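PDB 3M1R: formimidoylglutamase from Bacillus subtilis, which catalyses the manganese-dependent hydrolysis of N-formimidoyl-L-glutamate to L-glutamate and formamide, a step in histidine degradation. Local coordinates for residues Ile64-Ala67 and Leu68-Ser72; Ile132-Ser135 and Thr136-Ile140; Phe172-Leu175 and Leu176-Ile180; Thr294-Arg298 and Asp299-Arg303. One frame throughout, in Å; residues are numbered along the deposited sequence.

All four contacts are local, each within a helix or at one of its ends, and they follow one another along the chain around the parallel sheet of the arginase fold. They fall into two pairs on opposite sides of the chain's centre. Interactions 1 and 4, with centres 13 Å apart, bring the end of helix 60-69 against the start of helix 300-318, where Ala-67 packs on Ser-302 and Arg-303. Interactions 2 and 3, with centres 11 Å apart, join helix 133-141 to helix 171-178 near the metal site. The centres of contacts in different pairs lie about 25 to 34 Å apart, so the residues beside the metals and those at the subunit boundary form separate clusters.

Interaction 1: residues Ile64-Ala67 and Leu68-Ser72; sequences IRQA and LKHSS
His-70 and Ser-71 turn back onto two carbonyls of the last turn of helix 60-69, those of Gln-66 and Ala-67. The side chain of His-70 can be followed outward past the Gln-66 carbonyl: its CB lies 3.6 Å from Gln-66 O, its CG 3.7 Å, and its ND1 closes to 2.9 Å from the same oxygen before CE1 draws off to 4.0 Å. ND1 donates a hydrogen bond there, with Gln-66 O almost in the plane of the ring and the bond bent only slightly, at 159°. With CG set beside the backbone N (chi1 -76°), the ring hangs back along the helix and presents this edge to the carbonyl. The backbone N of His-70 adds a weak bond to the same oxygen. One residue on, Ser-71 OG donates to Ala-67 O at 2.9 Å, reaching it from a position tilted out of the carbonyl plane. An alanine in place of Ser-71 would probably cost the Ala-67 carbonyl its hydroxyl donor, with a weak bond from His-70 N still in place. Deeper in the helix, Lys-69 N binds Arg-65 O at 2.8 Å, while the guanidinium of Arg-65 forms salt bridges with Asp-89 and Asp-92. Side-chain donors thus take over where regular backbone bonding fades, satisfying the carbonyls at the C-terminal end of the helix.

Interaction 2: residues Ile132-Ser135 and Thr136-Ile140; sequences ISYS and TIKAI
Ile-132 O and Tyr-134 O accept regular helical bonds from Thr-136 N and Lys-138 N, each 3.1 Å long, whereas the intervening bond from Ile-137 N to Ser-133 O is weak at 3.3 Å. On one flank of this first part of helix 133-141, Tyr-134 and Lys-138 send their side chains out one turn apart. Both have CG anti to the backbone N, and a bend in the lysine chain at chi3 (147°) swings its end over to the phenol. Lys-138 NZ donates to Tyr-134 OH at 3.2 Å, and Lys-138 CD sits 3.7 Å from Tyr-134 CZ at an oblique angle to the ring. The phenol oxygen also bonds to Glu-178 on helix 171-178, and Phe-108 offers the ammonium group a cation-pi contact. A phenylalanine in place of Tyr-134 would probably leave both Lys-138 NZ and the Glu-178 carboxylate short of a partner. Facing the sheet, Thr-136 turns OG1 to within 3.1 Å of Ile-132 O (chi1 46°), and that hydroxyl bonds to Glu-287, which also binds Ser-133 OG. Ser-133 adjoins Asn-130, a ligand of a calcium ion here. The polar groups of this buried turn are therefore met inside the protein: Glu-287 ties its start to the sheet near the metals, and the ammonium-phenol-carboxylate chain would probably favour a charged Glu-178.

Interaction 3: residues Phe172-Leu175 and Leu176-Ile180; sequences FRRL and LDEEI
Arg-173 O accepts a hydrogen bond from the backbone N of Asp-177 at 2.8 Å, one of the regular rungs of helix 171-178. Asp-177 OD2 rests 3.4 Å from Arg-173 CG, but the charged ends are too far apart for a salt bridge. A water spans them instead, donating to Asp-177 OD2 at 2.6 Å and accepting from Arg-173 NE at 3.1 Å. Outside this pair, the Asp-177 carboxylate also reaches Tyr-203 and the guanidinium of Arg-173 reaches the Val-158 carbonyl. Arg-174 and Glu-178 run side by side in the same direction, and Arg-174 NH1 meets Glu-178 OE2 in a 2.9 Å salt bridge; the guanidinium and carboxylate planes stand 84° apart and NH1 to OE2 is the one close pair, so the bridge is single-pronged. The guanidinium of Arg-174 also makes a cation-pi contact with the ring of Tyr-134, the second partner of Glu-178. At the helix end Glu-179 N bonds to Leu-176 O, and the positive phi of Glu-179 (66°) turns the chain back so that Ile-180 N bonds to Leu-175 O at 3.1 Å. The same turn lays Ile-180 CG2 against Leu-175 CD2, 3.8 Å away, and both residues face helix 133-141. This is a Schellman motif with the hydrophobic contact that commonly accompanies it, closing the helix of the beta-alpha-beta unit between strands 147-152 and 186-191.

Interaction 4: residues Thr294-Arg298 and Asp299-Arg303; sequences TLDFR and DMTSR
The N-terminal end of helix 300-318, which follows strand 283-289, the last in sequence of the arginase-fold sheet, is held by Asp-296 through its bonds to Thr-301. Asp-299 occupies the N-cap position, but its side chain makes no capping bond. Asp-296 reaches in from the preceding loop, its CG roughly anti to the backbone N (chi1 -152°), and grips Thr-301 with both carboxylate oxygens. Its OD2 accepts from Thr-301 N at 2.6 Å through the syn lone pair, while its OD1 takes the proton of Thr-301 OG1, also at 2.6 Å, from well above the carboxylate plane. The threonine hydroxyl in turn accepts from Gly-256 N. Negative charge here at the start of the helix is likely to be stabilised by the helix dipole. Phe-297 O receives the backbone N of Met-300, and the same turn brings the selenium of this selenomethionine 4.0 Å from Phe-297 CD1, an oblique Met-aromatic contact. Asp-299 OD1 instead forms a salt bridge with Arg-303 NE at 2.7 Å, in the guanidinium plane. Arg-298 NH2 lies 4.3 Å from Arg-303 NH1, and both arginines donate to backbone carbonyls of a second subunit, Arg-298 to Pro-255 and Arg-303 to Ile-260, at a subunit interface. Ser-302 OG, which also bonds to Thr-63 OG1 on helix 60-69, is joined to Asp-296 OD2 by a water that donates to the carboxylate and lies 2.7 Å from both atoms.

Interaction 1: residues Ile64-Ala67 and Leu68-Ser72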
loop_
_atom_site.group_PDB
_atom_site.type_symbol
_atom_site.label_atom_id
_atom_site.label_comp_id
_atom_site.label_asym_id
_atom_site.label_seq_id
_atom_site.Cartn_x
_atom_site.Cartn_y
_atom_site.Cartn_z
ATOM N N ILE D 64 7.028 -18.534 3.445
ATOM C CA ILE D 64 6.573 -19.832 2.952
ATOM C C ILE D 64 6.297 -20.772 4.132
ATOM O O ILE D 64 5.346 -21.541 4.100
ATOM C CB ILE D 64 7.566 -20.488 1.967
ATOM C CG1 ILE D 64 7.736 -19.606 0.712
ATOM C CG2 ILE D 64 7.082 -21.915 1.587
ATOM C CD1 ILE D 64 8.927 -19.987 -0.195
ATOM N N ARG D 65 7.118 -20.713 5.174
ATOM C CA ARG D 65 6.869 -21.588 6.345
ATOM C C ARG D 65 5.543 -21.214 6.972
ATOM O O ARG D 65 4.769 -22.069 7.357
ATOM C CB ARG D 65 7.966 -21.454 7.406
ATOM C CG ARG D 65 9.296 -22.194 7.129
ATOM C CD ARG D 65 10.253 -22.013 8.321
ATOM N NE ARG D 65 11.442 -22.859 8.249
ATOM C CZ ARG D 65 12.626 -22.452 7.799
ATOM N NH1 ARG D 65 12.792 -21.204 7.372
ATOM N NH2 ARG D 65 13.644 -23.297 7.771
ATOM N N GLN D 66 5.271 -19.917 7.045
ATOM C CA GLN D 66 4.071 -19.450 7.689
ATOM C C GLN D 66 2.852 -19.911 6.898
ATOM O O GLN D 66 1.871 -20.368 7.489
ATOM C CB GLN D 66 4.107 -17.932 7.831
ATOM C CG GLN D 66 3.476 -17.408 9.103
ATOM C CD GLN D 66 3.360 -15.885 9.105
ATOM O OE1 GLN D 66 3.957 -15.203 8.270
ATOM N NE2 GLN D 66 2.589 -15.350 10.045
ATOM N N ALA D 67 2.910 -19.801 5.568
ATOM C CA ALA D 67 1.802 -20.236 4.716
ATOM C C ALA D 67 1.617 -21.746 4.850
ATOM O O ALA D 67 0.489 -22.246 4.914
ATOM C CB ALA D 67 2.042 -19.875 3.263
ATOM N N LEU D 68 2.731 -22.464 4.897
ATOM C CA LEU D 68 2.680 -23.918 5.002
ATOM C C LEU D 68 2.061 -24.322 6.346
ATOM O O LEU D 68 1.100 -25.064 6.379
ATOM C CB LEU D 68 4.070 -24.536 4.827
ATOM C CG LEU D 68 4.107 -26.071 4.874
ATOM C CD1 LEU D 68 3.359 -26.625 3.678
ATOM C CD2 LEU D 68 5.541 -26.586 4.869
ATOM N N LYS D 69 2.575 -23.774 7.443
ATOM C CA LYS D 69 2.098 -24.163 8.773
ATOM C C LYS D 69 0.611 -23.898 8.937
ATOM O O LYS D 69 -0.058 -24.547 9.747
ATOM C CB LYS D 69 2.868 -23.446 9.884
ATOM C CG LYS D 69 4.272 -23.980 10.136
ATOM C CD LYS D 69 5.036 -23.055 11.079
ATOM C CE LYS D 69 6.369 -23.650 11.473
ATOM N NZ LYS D 69 7.083 -22.700 12.364
ATOM N N HIS D 70 0.083 -22.947 8.180
ATOM C CA HIS D 70 -1.317 -22.616 8.337
ATOM C C HIS D 70 -2.240 -23.397 7.417
ATOM O O HIS D 70 -3.450 -23.273 7.521
ATOM C CB HIS D 70 -1.562 -21.103 8.287
ATOM C CG HIS D 70 -1.173 -20.396 9.552
ATOM N ND1 HIS D 70 0.075 -19.837 9.741
ATOM C CD2 HIS D 70 -1.860 -20.179 10.699
ATOM C CE1 HIS D 70 0.133 -19.293 10.944
ATOM N NE2 HIS D 70 -1.025 -19.488 11.547
ATOM N N SER D 71 -1.670 -24.232 6.556
ATOM C CA SER D 71 -2.467 -25.085 5.676
ATOM C C SER D 71 -2.840 -26.377 6.388
ATOM O O SER D 71 -2.089 -26.869 7.240
ATOM C CB SER D 71 -1.681 -25.456 4.414
ATOM O OG SER D 71 -1.228 -24.298 3.717
ATOM N N SER D 72 -4.003 -26.914 6.040
ATOM C CA SER D 72 -4.362 -28.259 6.431
ATOM C C SER D 72 -3.361 -29.232 5.833
ATOM O O SER D 72 -2.954 -29.085 4.681
ATOM C CB SER D 72 -5.765 -28.622 5.937
ATOM O OG SER D 72 -5.970 -30.029 5.988
#

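Interaction 2: residues Ile132-Ser135 and Thr136-Ile140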
loop_
_atom_site.group_PDB
_atom_site.type_symbol
_atom_site.label_atom_id
_atom_site.label_comp_id
_atom_site.label_asym_id
_atom_site.label_seq_id
_atom_site.Cartn_x
_atom_site.Cartn_y
_atom_site.Cartn_z
ATOM N N ILE D 132 21.105 -19.967 -5.483
ATOM C CA ILE D 132 21.390 -21.066 -4.554
ATOM C C ILE D 132 21.420 -22.418 -5.249
ATOM O O ILE D 132 21.951 -23.379 -4.701
ATOM C CB ILE D 132 20.384 -21.137 -3.356
ATOM C CG1 ILE D 132 19.048 -21.753 -3.786
ATOM C CG2 ILE D 132 20.165 -19.750 -2.748
ATOM C CD1 ILE D 132 18.112 -22.095 -2.612
ATOM N N SER D 133 20.848 -22.492 -6.448
ATOM C CA SER D 133 20.728 -23.765 -7.158
ATOM C C SER D 133 22.072 -24.369 -7.523
ATOM O O SER D 133 22.192 -25.589 -7.728
ATOM C CB SER D 133 19.857 -23.619 -8.407
ATOM O OG SER D 133 18.533 -23.276 -8.049
ATOM N N TYR D 134 23.095 -23.532 -7.602
ATOM C CA TYR D 134 24.418 -24.070 -7.846
ATOM C C TYR D 134 24.870 -24.909 -6.662
ATOM O O TYR D 134 25.248 -26.068 -6.827
ATOM C CB TYR D 134 25.436 -22.972 -8.107
ATOM C CG TYR D 134 26.847 -23.486 -8.057
ATOM C CD1 TYR D 134 27.437 -24.059 -9.180
ATOM C CD2 TYR D 134 27.595 -23.401 -6.889
ATOM C CE1 TYR D 134 28.736 -24.527 -9.143
ATOM C CE2 TYR D 134 28.909 -23.873 -6.843
ATOM C CZ TYR D 134 29.463 -24.439 -7.971
ATOM O OH TYR D 134 30.751 -24.912 -7.935
ATOM N N SER D 135 24.838 -24.326 -5.464
ATOM C CA SER D 135 25.327 -25.036 -4.281
ATOM C C SER D 135 24.469 -26.258 -3.885
ATOM O O SER D 135 24.998 -27.281 -3.458
ATOM C CB SER D 135 25.501 -24.080 -3.095
ATOM O OG SER D 135 26.491 -23.096 -3.362
ATOM N N THR D 136 23.154 -26.155 -4.021
ATOM C CA THR D 136 22.284 -27.245 -3.581
ATOM C C THR D 136 22.463 -28.469 -4.472
ATOM O O THR D 136 22.745 -29.559 -3.987
ATOM C CB THR D 136 20.818 -26.819 -3.579
ATOM O OG1 THR D 136 20.537 -26.136 -4.803
ATOM C CG2 THR D 136 20.559 -25.889 -2.431
ATOM N N ILE D 137 22.309 -28.271 -5.777
ATOM C CA ILE D 137 22.506 -29.324 -6.767
ATOM C C ILE D 137 23.892 -29.961 -6.718
ATOM O O ILE D 137 24.023 -31.180 -6.764
ATOM C CB ILE D 137 22.198 -28.811 -8.175
ATOM C CG1 ILE D 137 20.710 -28.487 -8.277
ATOM C CG2 ILE D 137 22.577 -29.834 -9.203
ATOM C CD1 ILE D 137 20.306 -27.826 -9.566
ATOM N N LYS D 138 24.932 -29.146 -6.610
ATOM C CA LYS D 138 26.279 -29.687 -6.483
ATOM C C LYS D 138 26.388 -30.654 -5.296
ATOM O O LYS D 138 27.089 -31.654 -5.371
ATOM C CB LYS D 138 27.274 -28.546 -6.330
ATOM C CG LYS D 138 28.738 -28.939 -6.154
ATOM C CD LYS D 138 29.605 -27.674 -6.281
ATOM C CE LYS D 138 30.843 -27.710 -5.398
ATOM N NZ LYS D 138 31.321 -26.319 -5.104
ATOM N N ALA D 139 25.705 -30.340 -4.197
ATOM C CA ALA D 139 25.729 -31.194 -3.017
ATOM C C ALA D 139 24.994 -32.482 -3.316
ATOM O O ALA D 139 25.468 -33.562 -2.990
ATOM C CB ALA D 139 25.095 -30.493 -1.835
ATOM N N ILE D 140 23.831 -32.367 -3.945
ATOM C CA ILE D 140 23.103 -33.551 -4.370
ATOM C C ILE D 140 24.002 -34.386 -5.260
ATOM O O ILE D 140 24.260 -35.552 -4.980
ATOM C CB ILE D 140 21.841 -33.193 -5.166
ATOM C CG1 ILE D 140 20.822 -32.475 -4.280
ATOM C CG2 ILE D 140 21.239 -34.436 -5.790
ATOM C CD1 ILE D 140 20.397 -33.256 -3.083
#

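Interaction 3: residues Phe172-Leu175 and Leu176-Ile180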
loop_
_atom_site.group_PDB
_atom_site.type_symbol
_atom_site.label_atom_id
_atom_site.label_comp_id
_atom_site.label_asym_id
_atom_site.label_seq_id
_atom_site.Cartn_x
_atom_site.Cartn_y
_atom_site.Cartn_z
ATOM N N PHE D 172 23.131 -22.308 -13.567
ATOM C CA PHE D 172 23.225 -23.436 -14.483
ATOM C C PHE D 172 24.417 -23.387 -15.435
ATOM O O PHE D 172 24.887 -24.432 -15.894
ATOM C CB PHE D 172 21.908 -23.667 -15.217
ATOM C CG PHE D 172 20.843 -24.191 -14.331
ATOM C CD1 PHE D 172 19.913 -23.335 -13.766
ATOM C CD2 PHE D 172 20.804 -25.537 -14.006
ATOM C CE1 PHE D 172 18.952 -23.831 -12.922
ATOM C CE2 PHE D 172 19.844 -26.026 -13.166
ATOM C CZ PHE D 172 18.925 -25.182 -12.620
ATOM N N ARG D 173 24.923 -22.191 -15.708
ATOM C CA ARG D 173 26.182 -22.079 -16.440
ATOM C C ARG D 173 27.309 -22.644 -15.579
ATOM O O ARG D 173 28.176 -23.369 -16.064
ATOM C CB ARG D 173 26.478 -20.624 -16.823
ATOM C CG ARG D 173 27.585 -20.471 -17.874
ATOM C CD ARG D 173 27.696 -19.031 -18.375
ATOM N NE ARG D 173 28.477 -18.960 -19.604
ATOM C CZ ARG D 173 27.973 -18.666 -20.798
ATOM N NH1 ARG D 173 28.766 -18.626 -21.861
ATOM N NH2 ARG D 173 26.680 -18.402 -20.927
ATOM N N ARG D 174 27.287 -22.309 -14.293
ATOM C CA ARG D 174 28.280 -22.819 -13.368
ATOM C C ARG D 174 28.193 -24.338 -13.300
ATOM O O ARG D 174 29.213 -25.017 -13.365
ATOM C CB ARG D 174 28.106 -22.204 -11.982
ATOM C CG ARG D 174 28.919 -20.932 -11.776
ATOM C CD ARG D 174 28.806 -20.411 -10.350
ATOM N NE ARG D 174 29.942 -19.559 -10.007
ATOM C CZ ARG D 174 31.104 -20.017 -9.548
ATOM N NH1 ARG D 174 31.287 -21.321 -9.374
ATOM N NH2 ARG D 174 32.085 -19.170 -9.261
ATOM N N LEU D 175 26.975 -24.865 -13.182
ATOM C CA LEU D 175 26.788 -26.309 -13.128
ATOM C C LEU D 175 27.283 -26.976 -14.417
ATOM O O LEU D 175 28.097 -27.885 -14.358
ATOM C CB LEU D 175 25.323 -26.664 -12.834
ATOM C CG LEU D 175 24.821 -26.300 -11.439
ATOM C CD1 LEU D 175 23.309 -26.146 -11.421
ATOM C CD2 LEU D 175 25.270 -27.313 -10.397
ATOM N N LEU D 176 26.803 -26.518 -15.574
ATOM C CA LEU D 176 27.228 -27.088 -16.861
ATOM C C LEU D 176 28.740 -26.993 -17.108
ATOM O O LEU D 176 29.400 -27.993 -17.438
ATOM C CB LEU D 176 26.484 -26.426 -18.021
ATOM C CG LEU D 176 25.205 -27.089 -18.525
ATOM C CD1 LEU D 176 24.956 -28.385 -17.800
ATOM C CD2 LEU D 176 24.035 -26.174 -18.361
ATOM N N ASP D 177 29.288 -25.793 -16.943
ATOM C CA ASP D 177 30.711 -25.571 -17.185
ATOM C C ASP D 177 31.579 -26.488 -16.321
ATOM O O ASP D 177 32.577 -27.035 -16.792
ATOM C CB ASP D 177 31.086 -24.101 -16.954
ATOM C CG ASP D 177 30.663 -23.193 -18.111
ATOM O OD1 ASP D 177 30.329 -23.719 -19.194
ATOM O OD2 ASP D 177 30.684 -21.951 -17.946
ATOM N N GLU D 178 31.181 -26.667 -15.065
ATOM C CA GLU D 178 32.004 -27.402 -14.113
ATOM C C GLU D 178 31.735 -28.905 -14.174
ATOM O O GLU D 178 32.385 -29.692 -13.486
ATOM C CB GLU D 178 31.796 -26.849 -12.703
ATOM C CG GLU D 178 32.253 -25.402 -12.572
ATOM C CD GLU D 178 31.920 -24.791 -11.225
ATOM O OE1 GLU D 178 31.666 -25.553 -10.268
ATOM O OE2 GLU D 178 31.920 -23.543 -11.127
ATOM N N GLU D 179 30.768 -29.279 -15.010
ATOM C CA GLU D 179 30.391 -30.672 -15.237
ATOM C C GLU D 179 29.782 -31.345 -14.015
ATOM O O GLU D 179 29.912 -32.553 -13.832
ATOM C CB GLU D 179 31.586 -31.472 -15.734
ATOM C CG GLU D 179 32.300 -30.821 -16.890
ATOM C CD GLU D 179 33.347 -31.724 -17.481
ATOM O OE1 GLU D 179 34.548 -31.416 -17.328
ATOM O OE2 GLU D 179 32.962 -32.747 -18.087
ATOM N N ILE D 180 29.103 -30.561 -13.186
ATOM C CA ILE D 180 28.448 -31.103 -12.006
ATOM C C ILE D 180 27.242 -31.925 -12.446
ATOM O O ILE D 180 26.988 -33.005 -11.920
ATOM C CB ILE D 180 28.057 -29.985 -11.026
ATOM C CG1 ILE D 180 29.322 -29.264 -10.544
ATOM C CG2 ILE D 180 27.272 -30.549 -9.844
ATOM C CD1 ILE D 180 29.068 -27.932 -9.847
HETATM O O HOH W 1 31.297 -20.279 -19.827
#

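Interaction 4: residues Thr294-Arg298 and Asp299-Arg303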
loop_
_atom_site.group_PDB
_atom_site.type_symbol
_atom_site.label_atom_id
_atom_site.label_comp_id
_atom_site.label_asym_id
_atom_site.label_seq_id
_atom_site.Cartn_x
_atom_site.Cartn_y
_atom_site.Cartn_z
ATOM N N THR D 294 8.339 -9.092 -0.288
ATOM C CA THR D 294 8.222 -7.618 -0.285
ATOM C C THR D 294 7.594 -7.117 -1.578
ATOM O O THR D 294 7.198 -5.964 -1.681
ATOM C CB THR D 294 9.591 -6.907 -0.113
ATOM O OG1 THR D 294 10.421 -7.153 -1.266
ATOM C CG2 THR D 294 10.292 -7.414 1.104
ATOM N N LEU D 295 7.509 -7.983 -2.577
ATOM C CA LEU D 295 6.919 -7.587 -3.845
ATOM C C LEU D 295 5.503 -8.186 -3.981
ATOM O O LEU D 295 4.811 -7.924 -4.972
ATOM C CB LEU D 295 7.790 -8.100 -4.991
ATOM C CG LEU D 295 8.821 -7.240 -5.719
ATOM C CD1 LEU D 295 9.069 -5.878 -5.057
ATOM C CD2 LEU D 295 10.093 -8.031 -5.887
ATOM N N ASP D 296 5.072 -8.980 -2.989
ATOM C CA ASP D 296 3.873 -9.826 -3.160
ATOM C C ASP D 296 2.572 -9.080 -2.858
ATOM O O ASP D 296 2.567 -8.082 -2.140
ATOM C CB ASP D 296 3.958 -11.071 -2.268
ATOM C CG ASP D 296 3.181 -12.285 -2.836
ATOM O OD1 ASP D 296 2.659 -12.213 -3.981
ATOM O OD2 ASP D 296 3.136 -13.335 -2.133
ATOM N N PHE D 297 1.461 -9.564 -3.398
ATOM C CA PHE D 297 0.180 -9.106 -2.894
ATOM C C PHE D 297 -0.273 -10.035 -1.781
ATOM O O PHE D 297 -0.447 -11.227 -2.004
ATOM C CB PHE D 297 -0.895 -9.018 -3.970
ATOM C CG PHE D 297 -2.190 -8.500 -3.440
ATOM C CD1 PHE D 297 -3.192 -9.376 -3.031
ATOM C CD2 PHE D 297 -2.379 -7.140 -3.272
ATOM C CE1 PHE D 297 -4.379 -8.893 -2.502
ATOM C CE2 PHE D 297 -3.574 -6.644 -2.746
ATOM C CZ PHE D 297 -4.578 -7.528 -2.366
ATOM N N ARG D 298 -0.523 -9.466 -0.606
ATOM C CA ARG D 298 -0.686 -10.238 0.609
ATOM C C ARG D 298 0.479 -11.215 0.621
ATOM O O ARG D 298 1.630 -10.783 0.490
ATOM C CB ARG D 298 -2.061 -10.921 0.660
ATOM C CG ARG D 298 -3.227 -9.904 0.761
ATOM C CD ARG D 298 -4.582 -10.579 0.645
ATOM N NE ARG D 298 -4.826 -11.502 1.755
ATOM C CZ ARG D 298 -5.922 -12.254 1.869
ATOM N NH1 ARG D 298 -6.858 -12.201 0.937
ATOM N NH2 ARG D 298 -6.088 -13.051 2.921
ATOM N N ASP D 299 0.207 -12.513 0.741
ATOM C CA ASP D 299 1.282 -13.506 0.624
ATOM C C ASP D 299 0.931 -14.593 -0.398
ATOM O O ASP D 299 1.316 -15.746 -0.240
ATOM C CB ASP D 299 1.615 -14.143 1.982
ATOM C CG ASP D 299 0.439 -14.938 2.580
ATOM O OD1 ASP D 299 -0.720 -14.724 2.161
ATOM O OD2 ASP D 299 0.670 -15.778 3.486
HETATM N N MSE D 300 0.216 -14.191 -1.441
HETATM C CA MSE D 300 -0.264 -15.083 -2.488
HETATM C C MSE D 300 0.799 -15.993 -3.026
HETATM O O MSE D 300 0.525 -17.151 -3.304
HETATM C CB MSE D 300 -0.764 -14.292 -3.683
HETATM C CG MSE D 300 -2.198 -13.799 -3.571
HETATM SE SE MSE D 300 -2.637 -12.680 -5.132
HETATM C CE MSE D 300 -2.306 -14.000 -6.540
ATOM N N THR D 301 1.992 -15.447 -3.237
ATOM C CA THR D 301 3.050 -16.189 -3.887
ATOM C C THR D 301 3.716 -17.139 -2.899
ATOM O O THR D 301 4.152 -18.213 -3.278
ATOM C CB THR D 301 4.075 -15.256 -4.587
ATOM O OG1 THR D 301 3.373 -14.302 -5.407
ATOM C CG2 THR D 301 4.990 -16.088 -5.483
ATOM N N SER D 302 3.759 -16.760 -1.627
ATOM C CA SER D 302 4.233 -17.672 -0.600
ATOM C C SER D 302 3.198 -18.792 -0.389
ATOM O O SER D 302 3.581 -19.926 -0.130
ATOM C CB SER D 302 4.554 -16.930 0.709
ATOM O OG SER D 302 5.647 -16.031 0.531
ATOM N N ARG D 303 1.900 -18.492 -0.517
ATOM C CA ARG D 303 0.878 -19.552 -0.404
ATOM C C ARG D 303 1.007 -20.536 -1.573
ATOM O O ARG D 303 0.948 -21.752 -1.371
ATOM C CB ARG D 303 -0.557 -18.998 -0.338
ATOM C CG ARG D 303 -0.917 -18.290 0.971
ATOM C CD ARG D 303 -2.237 -17.524 0.894
ATOM N NE ARG D 303 -2.500 -16.806 2.141
ATOM C CZ ARG D 303 -3.478 -17.113 2.993
ATOM N NH1 ARG D 303 -3.632 -16.426 4.112
ATOM N NH2 ARG D 303 -4.321 -18.099 2.727
HETATM O O HOH W 2 4.662 -13.595 0.126
#